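PDB 6W0P: kojibiose phosphorylase from Gut metagenome, which is a member of glycoside hydrolase family 65, combining an N-terminal beta-sandwich domain, a helical catalytic barrel and a small C-terminal beta domain. Local coordinates for residues K299-I304 against Y316-M321; Q312-C317 against A670-N675; I322-G327 against P358-S363; N643-A648 against M674-G679. All coordinates share one frame; numbering follows the deposited sequence.

Overall arrangement
Four contacts gather round helices 308-324 and 666-680; interaction 2 joins the two helices directly. From the N terminus, interaction 1 comes first and closes a short loop: the chain leaves helix 282-300, forms strand 303-305 and returns along helix 308-324. Interaction 2 opens on the residues where interaction 1 ends, so the two overlap, and spans more than 350 residues to join helix 308-324 to helix 666-680. Within that span falls interaction 3, which pairs the end of helix 308-324 with the end of helix 351-361. Interaction 4 starts late in the same span and finishes on the stretch that ends interaction 2, bringing the turn after helix 638-645 against helix 666-680.

Interaction 1: residues K299-I304 against Y316-M321; sequences KSDILI and YCLFQM
Where the chain leaves helix 282-300 and turns into strand 303-305, it passes one flank of helix 308-324, and the backbones come nearest at D301 and L318, whose CA atoms lie 7.4 Å apart. L318 carries the contact from the helix side, and one of its methyls, CD1, does nearly all the touching. CG stands anti to the carbonyl carbon of L318 (chi1 -60°), and an extended second torsion (chi2 -170°) drives CD1 out toward the passing chain. There it rests 3.3 Å from S300 O, while D301 CA lies 3.9 Å from the same L318 CD1. Further along, I302 N is 3.7 Å from L318 CD1, so one methyl sits against three consecutive residues of the bend. The side chain of I302 adds an apolar touch, its CG1 4.1 Å from L318 CD1, with the two side chains crossing at about a right angle. D301 starts away from the helix but its carboxylate bends back, and OD2 forms a salt bridge with R315, one turn before L318. Beyond this, L318 also packs on F359 of helix 351-361, and Q311 bonds I302 O and I304 N through its side-chain amide, next to where L303 pairs with Q704 in the C-terminal beta sheet. The contact sets the bend between helix 282-300 and strand 303-305 against helix 308-324. A leucine methyl packs on peptide backbone and one isoleucine in a mostly buried place, held by van der Waals contact, and the D301-R315 salt bridge beside it adds a polar link to the same helix that probably helps to hold the bend.

Interaction 2: residues Q312-C317 against A670-N675; sequences QGIRYC and AAAWMN
Helix 308-324 and helix 666-680, early and late in the helical catalytic domain, which in this family is an (alpha/alpha)6 barrel, cross and touch through I314 and C317 on one side and A672 and W673 on the other. Over these short segments the axes approach to 9.4 Å and cross at -119°, a steep angle that limits the meeting to about one turn of each helix. A672 provides the centre: its methyl points at the other helix and is received by two side chains one turn apart. C317 SG lies 4.1 Å from A672 CB, and I314 CD1 touches A672 CB at 4.2 Å. The same I314 CD1 also reaches the backbone, 4.2 Å from W673 N. I314 gets there by its outer bonds, since CG1 is anti to the backbone N (chi1 -167°) and chi2 of 52° then bends CD1 toward the partner helix. The indole of W673 leads away from this interface and meets F359 of helix 351-361 edge to face. I302 and I676 also pack on I314, so its side chain lies among isoleucines. On another flank of helix 308-324, R315, besides its salt bridge to D301, bonds P13 O, and Q312 bonds the backbone carbonyls of E10 and R15 and also R650. Every residue that touches here is buried and the meeting surfaces are apolar, so the pairing rests on van der Waals fit, and the small A672 lets two side chains of the other helix close onto a single methyl.

Interaction 3: residues I322-G327 against P358-S363; sequences IQAYHG and PFYLYS
Y360 meets Y325, and its neighbour F359 meets I322, where helix 351-361 faces the end of helix 308-324. The Y360 ring comes in at the point where the chain leaves the helix at Y325: Y360 CE1 lies 3.4 Å from Y325 O, obliquely to the ring, and Y360 OH is 3.7 Å from Y325 CB. A324 CB approaches the same hydroxyl, 4.1 Å from Y360 OH. With CG anti to its own carbonyl carbon (chi1 -60°), Y360 carries this OH to the helix end, where it bonds M321 O. F359 offers its ring edge to I322, F359 CZ lying 4.4 Å from I322 CG1. The two rings also meet each other, F359 CD2 lying 3.8 Å above the centre of the Y360 face. Beside F359, S363 OG sits over the rim of one face and donates to F359 O at 2.9 Å, from 35° out of the carbonyl plane. The ring of Y325 turns away, its OH bonded to N332 O. Two helix ends of the catalytic domain are joined in this way: aromatic residues supply most of the surface, and the hydroxyl of the buried Y360 is satisfied by a backbone carbonyl, which ties it to the last turn of helix 308-324.

Interaction 4: residues N643-A648 against M674-G679; sequences NFFGFA and MNIVYG
F645 presents the edge of its ring to the amide of N675, with CD1 3.6 Å from N675 CG and the ring and amide planes 79° apart. The next atom round that edge, F645 CE1, touches I676 CG1 at 3.9 Å. The amide oxygen lies close to the backbone as well, N675 OD1 being 3.6 Å from F645 CA. A water bridges this polar end to the helix terminus: it donates to N675 OD1 at 2.7 Å and to F644 O at 2.8 Å. The other end of the amide is satisfied too, N675 ND2 bonding S629 OG in helix 624-634, so both ends fix its rotation. F645 belongs to the type II' beta turn that closes helix 638-645, running to A648, with G646 in the positive-phi position (phi 40°) and A648 N bonded to F645 O at 3.0 Å. This turn folds A648 back over the phenyl ring, its CB 3.7 Å above one face near the rim. The ring itself is extended toward helix 666-680 with CG anti to the backbone N (chi1 -178°). Farther out, F680 meets F645 edge to face, W700 packs with it at nearly perpendicular planes, and D310 of helix 308-324 also touches its side chain.

Interaction 1: residues K299-I304 against Y316-M321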
# COMPACT_ATOMS: atom_id res chain seq x y z
N LYS A 299 -19.60 35.90 -23.83
CA LYS A 299 -18.40 35.22 -24.37
C LYS A 299 -18.69 33.73 -24.58
O LYS A 299 -18.14 33.16 -25.55
CB LYS A 299 -17.18 35.54 -23.51
CG LYS A 299 -16.59 36.93 -23.77
CD LYS A 299 -15.19 37.16 -23.28
CE LYS A 299 -15.01 36.77 -21.82
NZ LYS A 299 -13.61 36.94 -21.31
N SER A 300 -19.53 33.10 -23.76
CA SER A 300 -19.53 31.62 -23.67
C SER A 300 -20.91 30.99 -23.50
O SER A 300 -20.94 29.72 -23.52
CB SER A 300 -18.58 31.18 -22.57
OG SER A 300 -17.31 31.79 -22.73
N ASP A 301 -22.01 31.76 -23.38
CA ASP A 301 -23.35 31.17 -23.08
C ASP A 301 -23.68 30.13 -24.16
O ASP A 301 -23.30 30.34 -25.31
CB ASP A 301 -24.47 32.20 -22.97
CG ASP A 301 -25.72 31.62 -22.32
OD1 ASP A 301 -25.58 30.87 -21.33
OD2 ASP A 301 -26.82 31.91 -22.83
N ILE A 302 -24.30 29.02 -23.77
CA ILE A 302 -24.80 27.99 -24.71
C ILE A 302 -26.33 27.95 -24.62
O ILE A 302 -26.84 27.87 -23.50
CB ILE A 302 -24.18 26.62 -24.40
CG1 ILE A 302 -22.67 26.64 -24.63
CG2 ILE A 302 -24.87 25.52 -25.18
CD1 ILE A 302 -22.06 25.31 -24.42
N LEU A 303 -27.01 28.03 -25.76
CA LEU A 303 -28.48 27.92 -25.83
C LEU A 303 -28.82 26.50 -26.25
O LEU A 303 -28.16 25.99 -27.16
CB LEU A 303 -29.06 28.91 -26.84
CG LEU A 303 -28.88 30.39 -26.56
CD1 LEU A 303 -29.57 31.22 -27.65
CD2 LEU A 303 -29.47 30.75 -25.22
N ILE A 304 -29.82 25.91 -25.61
CA ILE A 304 -30.36 24.58 -25.98
C ILE A 304 -31.87 24.72 -26.07
O ILE A 304 -32.48 25.12 -25.04
CB ILE A 304 -29.91 23.50 -24.98
CG1 ILE A 304 -28.38 23.32 -25.04
CG2 ILE A 304 -30.66 22.20 -25.26
CD1 ILE A 304 -27.82 22.30 -24.09
N TYR A 316 -25.90 25.97 -15.76
CA TYR A 316 -25.38 25.68 -14.41
C TYR A 316 -23.89 25.37 -14.52
O TYR A 316 -23.08 25.93 -13.73
CB TYR A 316 -26.19 24.57 -13.72
CG TYR A 316 -25.63 24.20 -12.37
CD1 TYR A 316 -25.83 25.01 -11.27
CD2 TYR A 316 -24.83 23.09 -12.22
CE1 TYR A 316 -25.27 24.70 -10.04
CE2 TYR A 316 -24.29 22.75 -11.00
CZ TYR A 316 -24.50 23.56 -9.90
OH TYR A 316 -23.92 23.23 -8.72
N CYS A 317 -23.52 24.46 -15.44
CA CYS A 317 -22.11 24.03 -15.67
C CYS A 317 -21.23 25.24 -16.02
O CYS A 317 -20.17 25.41 -15.40
CB CYS A 317 -22.00 22.97 -16.77
SG CYS A 317 -22.73 21.38 -16.32
N LEU A 318 -21.65 26.09 -16.96
CA LEU A 318 -20.89 27.31 -17.31
C LEU A 318 -20.74 28.19 -16.04
O LEU A 318 -19.63 28.73 -15.81
CB LEU A 318 -21.56 28.06 -18.46
CG LEU A 318 -21.67 27.26 -19.76
CD1 LEU A 318 -22.11 28.15 -20.91
CD2 LEU A 318 -20.36 26.57 -20.11
N PHE A 319 -21.80 28.31 -15.26
CA PHE A 319 -21.80 29.14 -14.03
C PHE A 319 -20.68 28.68 -13.09
O PHE A 319 -19.91 29.53 -12.62
CB PHE A 319 -23.18 29.14 -13.37
CG PHE A 319 -23.22 29.89 -12.07
CD1 PHE A 319 -23.39 31.26 -12.05
CD2 PHE A 319 -23.04 29.22 -10.87
CE1 PHE A 319 -23.40 31.95 -10.86
CE2 PHE A 319 -23.07 29.92 -9.67
CZ PHE A 319 -23.24 31.28 -9.67
N GLN A 320 -20.61 27.37 -12.82
CA GLN A 320 -19.58 26.77 -11.92
C GLN A 320 -18.16 26.89 -12.50
O GLN A 320 -17.19 26.98 -11.71
CB GLN A 320 -19.93 25.31 -11.61
CG GLN A 320 -21.17 25.16 -10.74
CD GLN A 320 -21.04 25.84 -9.39
OE1 GLN A 320 -19.96 26.26 -8.97
NE2 GLN A 320 -22.16 25.97 -8.71
N MET A 321 -18.02 26.83 -13.82
CA MET A 321 -16.69 26.97 -14.47
C MET A 321 -16.20 28.40 -14.23
O MET A 321 -15.03 28.56 -13.94
CB MET A 321 -16.72 26.71 -15.99
CG MET A 321 -16.97 25.24 -16.37
SD MET A 321 -15.64 24.16 -15.85
CE MET A 321 -14.46 24.48 -17.16

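Interaction 2: residues Q312-C317 against A670-N675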
# COMPACT_ATOMS: atom_id res chain seq x y z
N GLN A 312 -30.96 24.28 -18.54
CA GLN A 312 -30.61 24.60 -17.13
C GLN A 312 -29.24 24.00 -16.83
O GLN A 312 -28.40 24.72 -16.29
CB GLN A 312 -31.64 24.06 -16.13
CG GLN A 312 -31.27 24.34 -14.67
CD GLN A 312 -32.35 23.83 -13.75
OE1 GLN A 312 -32.79 22.68 -13.87
NE2 GLN A 312 -32.82 24.68 -12.83
N GLY A 313 -29.04 22.72 -17.15
CA GLY A 313 -27.78 22.02 -16.84
C GLY A 313 -26.59 22.75 -17.43
O GLY A 313 -25.65 23.13 -16.64
N ILE A 314 -26.58 22.95 -18.75
CA ILE A 314 -25.37 23.56 -19.38
C ILE A 314 -25.09 24.94 -18.75
O ILE A 314 -23.90 25.28 -18.58
CB ILE A 314 -25.47 23.64 -20.91
CG1 ILE A 314 -24.10 23.98 -21.50
CG2 ILE A 314 -26.52 24.63 -21.39
CD1 ILE A 314 -23.00 23.07 -21.01
N ARG A 315 -26.12 25.72 -18.46
CA ARG A 315 -25.89 27.09 -17.94
C ARG A 315 -25.41 26.96 -16.49
O ARG A 315 -24.50 27.71 -16.09
CB ARG A 315 -27.14 27.95 -18.13
CG ARG A 315 -26.79 29.43 -18.02
CD ARG A 315 -27.97 30.30 -18.37
NE ARG A 315 -28.07 30.52 -19.79
CZ ARG A 315 -29.13 30.27 -20.55
NH1 ARG A 315 -30.23 29.72 -20.03
NH2 ARG A 315 -29.07 30.56 -21.84
N TYR A 316 -25.90 25.97 -15.76
CA TYR A 316 -25.38 25.68 -14.41
C TYR A 316 -23.89 25.37 -14.52
O TYR A 316 -23.08 25.93 -13.73
CB TYR A 316 -26.19 24.57 -13.72
CG TYR A 316 -25.63 24.20 -12.37
CD1 TYR A 316 -25.83 25.01 -11.27
CD2 TYR A 316 -24.83 23.09 -12.22
CE1 TYR A 316 -25.27 24.70 -10.04
CE2 TYR A 316 -24.29 22.75 -11.00
CZ TYR A 316 -24.50 23.56 -9.90
OH TYR A 316 -23.92 23.23 -8.72
N CYS A 317 -23.52 24.46 -15.44
CA CYS A 317 -22.11 24.03 -15.67
C CYS A 317 -21.23 25.24 -16.02
O CYS A 317 -20.17 25.41 -15.40
CB CYS A 317 -22.00 22.97 -16.77
SG CYS A 317 -22.73 21.38 -16.32
N ALA A 670 -16.78 20.52 -16.77
CA ALA A 670 -15.97 20.96 -17.93
C ALA A 670 -16.32 20.09 -19.14
O ALA A 670 -16.42 20.63 -20.24
CB ALA A 670 -14.50 20.88 -17.64
N ALA A 671 -16.50 18.79 -18.91
CA ALA A 671 -16.72 17.78 -19.97
C ALA A 671 -18.03 18.06 -20.71
O ALA A 671 -18.12 17.67 -21.87
CB ALA A 671 -16.72 16.40 -19.39
N ALA A 672 -19.00 18.70 -20.06
CA ALA A 672 -20.32 18.97 -20.67
C ALA A 672 -20.10 19.99 -21.79
O ALA A 672 -20.60 19.79 -22.92
CB ALA A 672 -21.31 19.44 -19.64
N TRP A 673 -19.31 21.03 -21.49
CA TRP A 673 -18.97 22.07 -22.48
C TRP A 673 -18.20 21.40 -23.62
O TRP A 673 -18.53 21.66 -24.78
CB TRP A 673 -18.15 23.19 -21.85
CG TRP A 673 -17.74 24.22 -22.86
CD1 TRP A 673 -18.43 25.34 -23.21
CD2 TRP A 673 -16.55 24.22 -23.65
NE1 TRP A 673 -17.74 26.05 -24.15
CE2 TRP A 673 -16.57 25.39 -24.44
CE3 TRP A 673 -15.44 23.37 -23.75
CZ2 TRP A 673 -15.56 25.71 -25.34
CZ3 TRP A 673 -14.44 23.68 -24.64
CH2 TRP A 673 -14.50 24.84 -25.42
N MET A 674 -17.21 20.58 -23.28
CA MET A 674 -16.35 19.87 -24.26
C MET A 674 -17.20 18.99 -25.18
O MET A 674 -16.99 19.05 -26.41
CB MET A 674 -15.36 18.97 -23.53
CG MET A 674 -14.51 19.73 -22.57
SD MET A 674 -13.01 20.14 -23.41
CE MET A 674 -12.13 18.59 -23.31
N ASN A 675 -18.08 18.18 -24.57
CA ASN A 675 -19.00 17.27 -25.31
C ASN A 675 -19.81 18.09 -26.32
O ASN A 675 -20.05 17.57 -27.44
CB ASN A 675 -19.90 16.45 -24.40
CG ASN A 675 -20.24 15.09 -24.99
OD1 ASN A 675 -20.39 14.12 -24.25
ND2 ASN A 675 -20.41 15.02 -26.31

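Interaction 3: residues I322-G327 against P358-S363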
# COMPACT_ATOMS: atom_id res chain seq x y z
N ILE A 322 -17.08 29.39 -14.35
CA ILE A 322 -16.75 30.83 -14.19
C ILE A 322 -16.44 31.08 -12.70
O ILE A 322 -15.53 31.90 -12.39
CB ILE A 322 -17.89 31.72 -14.76
CG1 ILE A 322 -18.06 31.51 -16.28
CG2 ILE A 322 -17.59 33.17 -14.45
CD1 ILE A 322 -19.41 31.98 -16.93
N GLN A 323 -17.15 30.40 -11.80
CA GLN A 323 -16.94 30.49 -10.33
C GLN A 323 -15.61 29.86 -9.93
O GLN A 323 -14.92 30.42 -9.05
CB GLN A 323 -18.09 29.83 -9.56
CG GLN A 323 -19.36 30.67 -9.51
CD GLN A 323 -20.23 30.38 -8.31
OE1 GLN A 323 -20.69 31.30 -7.66
NE2 GLN A 323 -20.43 29.11 -8.02
N ALA A 324 -15.25 28.76 -10.57
CA ALA A 324 -14.02 27.99 -10.23
C ALA A 324 -12.75 28.80 -10.56
O ALA A 324 -11.78 28.66 -9.80
CB ALA A 324 -14.04 26.67 -10.96
N TYR A 325 -12.72 29.55 -11.66
CA TYR A 325 -11.49 30.23 -12.15
C TYR A 325 -11.83 31.39 -13.09
O TYR A 325 -12.64 31.21 -14.00
CB TYR A 325 -10.61 29.24 -12.90
CG TYR A 325 -9.14 29.48 -12.73
CD1 TYR A 325 -8.52 29.15 -11.55
CD2 TYR A 325 -8.37 30.04 -13.73
CE1 TYR A 325 -7.17 29.37 -11.35
CE2 TYR A 325 -7.01 30.28 -13.55
CZ TYR A 325 -6.40 29.93 -12.36
OH TYR A 325 -5.06 30.10 -12.16
N HIS A 326 -11.21 32.55 -12.91
CA HIS A 326 -11.37 33.66 -13.89
C HIS A 326 -10.06 34.44 -14.07
O HIS A 326 -10.14 35.54 -14.63
CB HIS A 326 -12.56 34.55 -13.51
CG HIS A 326 -12.37 35.34 -12.25
ND1 HIS A 326 -12.63 34.82 -11.01
CD2 HIS A 326 -11.96 36.61 -12.05
CE1 HIS A 326 -12.38 35.74 -10.09
NE2 HIS A 326 -11.97 36.86 -10.70
N GLY A 327 -8.92 33.90 -13.64
CA GLY A 327 -7.61 34.56 -13.82
C GLY A 327 -7.34 35.55 -12.70
O GLY A 327 -6.61 36.53 -12.95
N PRO A 358 -9.49 23.75 -21.97
CA PRO A 358 -10.06 24.24 -23.23
C PRO A 358 -11.20 25.26 -23.09
O PRO A 358 -11.27 26.19 -23.84
CB PRO A 358 -10.58 22.95 -23.87
CG PRO A 358 -9.63 21.90 -23.37
CD PRO A 358 -9.44 22.27 -21.93
N PHE A 359 -12.08 25.08 -22.11
CA PHE A 359 -13.15 26.09 -21.86
C PHE A 359 -12.48 27.47 -21.69
O PHE A 359 -12.98 28.47 -22.26
CB PHE A 359 -14.01 25.72 -20.65
CG PHE A 359 -14.95 26.83 -20.26
CD1 PHE A 359 -16.15 27.00 -20.92
CD2 PHE A 359 -14.61 27.72 -19.26
CE1 PHE A 359 -16.99 28.06 -20.58
CE2 PHE A 359 -15.46 28.76 -18.91
CZ PHE A 359 -16.65 28.92 -19.57
N TYR A 360 -11.40 27.55 -20.92
CA TYR A 360 -10.73 28.84 -20.59
C TYR A 360 -9.98 29.38 -21.83
O TYR A 360 -9.97 30.59 -22.01
CB TYR A 360 -9.86 28.72 -19.33
CG TYR A 360 -10.67 28.32 -18.13
CD1 TYR A 360 -11.47 29.24 -17.45
CD2 TYR A 360 -10.65 27.02 -17.66
CE1 TYR A 360 -12.24 28.86 -16.36
CE2 TYR A 360 -11.42 26.62 -16.57
CZ TYR A 360 -12.22 27.55 -15.92
OH TYR A 360 -12.97 27.15 -14.85
N LEU A 361 -9.40 28.50 -22.65
CA LEU A 361 -8.64 28.87 -23.87
C LEU A 361 -9.56 29.66 -24.82
O LEU A 361 -9.06 30.56 -25.47
CB LEU A 361 -8.10 27.62 -24.55
CG LEU A 361 -6.84 27.03 -23.91
CD1 LEU A 361 -6.54 25.66 -24.50
CD2 LEU A 361 -5.64 27.95 -24.05
N TYR A 362 -10.85 29.32 -24.86
CA TYR A 362 -11.83 29.88 -25.83
C TYR A 362 -12.68 30.98 -25.21
O TYR A 362 -13.50 31.54 -25.94
CB TYR A 362 -12.67 28.75 -26.41
CG TYR A 362 -11.94 27.91 -27.42
CD1 TYR A 362 -11.73 28.37 -28.71
CD2 TYR A 362 -11.43 26.66 -27.07
CE1 TYR A 362 -11.05 27.60 -29.63
CE2 TYR A 362 -10.75 25.87 -27.99
CZ TYR A 362 -10.55 26.36 -29.27
OH TYR A 362 -9.85 25.61 -30.18
N SER A 363 -12.48 31.32 -23.93
CA SER A 363 -13.27 32.37 -23.22
C SER A 363 -12.38 33.41 -22.54
O SER A 363 -12.84 34.53 -22.42
CB SER A 363 -14.24 31.79 -22.22
OG SER A 363 -13.56 31.14 -21.15

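Interaction 4: residues N643-A648 against M674-G679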
# COMPACT_ATOMS: atom_id res chain seq x y z
N ASN A 643 -25.88 8.71 -26.93
CA ASN A 643 -25.94 7.87 -25.71
C ASN A 643 -24.88 8.32 -24.69
O ASN A 643 -25.25 8.51 -23.50
CB ASN A 643 -25.82 6.37 -26.03
CG ASN A 643 -27.08 5.80 -26.64
OD1 ASN A 643 -28.13 6.43 -26.59
ND2 ASN A 643 -26.97 4.62 -27.25
N PHE A 644 -23.63 8.51 -25.12
CA PHE A 644 -22.49 8.94 -24.27
C PHE A 644 -22.71 10.37 -23.74
O PHE A 644 -22.29 10.67 -22.56
CB PHE A 644 -21.15 8.81 -25.00
CG PHE A 644 -20.59 7.40 -24.99
CD1 PHE A 644 -20.39 6.73 -23.78
CD2 PHE A 644 -20.23 6.76 -26.17
CE1 PHE A 644 -19.89 5.44 -23.75
CE2 PHE A 644 -19.73 5.46 -26.14
CZ PHE A 644 -19.54 4.81 -24.93
N PHE A 645 -23.32 11.26 -24.53
CA PHE A 645 -23.69 12.59 -24.01
C PHE A 645 -24.64 12.38 -22.82
O PHE A 645 -24.29 12.87 -21.76
CB PHE A 645 -24.34 13.50 -25.04
CG PHE A 645 -24.66 14.86 -24.47
CD1 PHE A 645 -23.68 15.83 -24.34
CD2 PHE A 645 -25.95 15.16 -24.05
CE1 PHE A 645 -23.97 17.07 -23.81
CE2 PHE A 645 -26.24 16.42 -23.54
CZ PHE A 645 -25.25 17.36 -23.41
N GLY A 646 -25.75 11.66 -23.01
CA GLY A 646 -26.74 11.31 -21.97
C GLY A 646 -27.01 12.46 -21.00
O GLY A 646 -27.48 13.51 -21.44
N PHE A 647 -26.67 12.27 -19.73
CA PHE A 647 -26.97 13.23 -18.63
C PHE A 647 -25.76 14.13 -18.33
O PHE A 647 -25.61 14.57 -17.18
CB PHE A 647 -27.43 12.46 -17.39
CG PHE A 647 -26.54 11.31 -17.00
CD1 PHE A 647 -25.44 11.51 -16.19
CD2 PHE A 647 -26.81 10.02 -17.46
CE1 PHE A 647 -24.62 10.45 -15.83
CE2 PHE A 647 -25.99 8.96 -17.11
CZ PHE A 647 -24.89 9.18 -16.30
N ALA A 648 -24.94 14.44 -19.32
CA ALA A 648 -23.69 15.21 -19.17
C ALA A 648 -23.93 16.53 -18.40
O ALA A 648 -23.06 16.87 -17.63
CB ALA A 648 -23.09 15.50 -20.53
N MET A 674 -17.21 20.58 -23.28
CA MET A 674 -16.35 19.87 -24.26
C MET A 674 -17.20 18.99 -25.18
O MET A 674 -16.99 19.05 -26.41
CB MET A 674 -15.36 18.97 -23.53
CG MET A 674 -14.51 19.73 -22.57
SD MET A 674 -13.01 20.14 -23.41
CE MET A 674 -12.13 18.59 -23.31
N ASN A 675 -18.08 18.18 -24.57
CA ASN A 675 -19.00 17.27 -25.31
C ASN A 675 -19.81 18.09 -26.32
O ASN A 675 -20.05 17.57 -27.44
CB ASN A 675 -19.90 16.45 -24.40
CG ASN A 675 -20.24 15.09 -24.99
OD1 ASN A 675 -20.39 14.12 -24.25
ND2 ASN A 675 -20.41 15.02 -26.31
N ILE A 676 -20.21 19.32 -25.97
CA ILE A 676 -21.06 20.16 -26.87
C ILE A 676 -20.19 20.74 -27.99
O ILE A 676 -20.57 20.54 -29.17
CB ILE A 676 -21.84 21.23 -26.08
CG1 ILE A 676 -22.95 20.58 -25.23
CG2 ILE A 676 -22.38 22.30 -27.02
CD1 ILE A 676 -23.70 21.53 -24.28
N VAL A 677 -19.03 21.34 -27.67
CA VAL A 677 -18.24 22.15 -28.65
C VAL A 677 -17.25 21.28 -29.44
O VAL A 677 -17.21 21.43 -30.69
CB VAL A 677 -17.56 23.35 -27.97
CG1 VAL A 677 -16.66 24.10 -28.92
CG2 VAL A 677 -18.58 24.31 -27.39
N TYR A 678 -16.49 20.40 -28.81
CA TYR A 678 -15.61 19.43 -29.52
C TYR A 678 -16.45 18.31 -30.14
O TYR A 678 -16.07 17.80 -31.20
CB TYR A 678 -14.54 18.84 -28.60
CG TYR A 678 -13.43 19.79 -28.27
CD1 TYR A 678 -12.58 20.28 -29.26
CD2 TYR A 678 -13.19 20.20 -26.97
CE1 TYR A 678 -11.55 21.16 -28.97
CE2 TYR A 678 -12.15 21.07 -26.66
CZ TYR A 678 -11.34 21.57 -27.67
OH TYR A 678 -10.30 22.39 -27.34
N GLY A 679 -17.54 17.93 -29.47
CA GLY A 679 -18.38 16.78 -29.85
C GLY A 679 -19.36 17.16 -30.94
O GLY A 679 -19.00 17.02 -32.13
O HOH W 1 -20.74 12.90 -21.85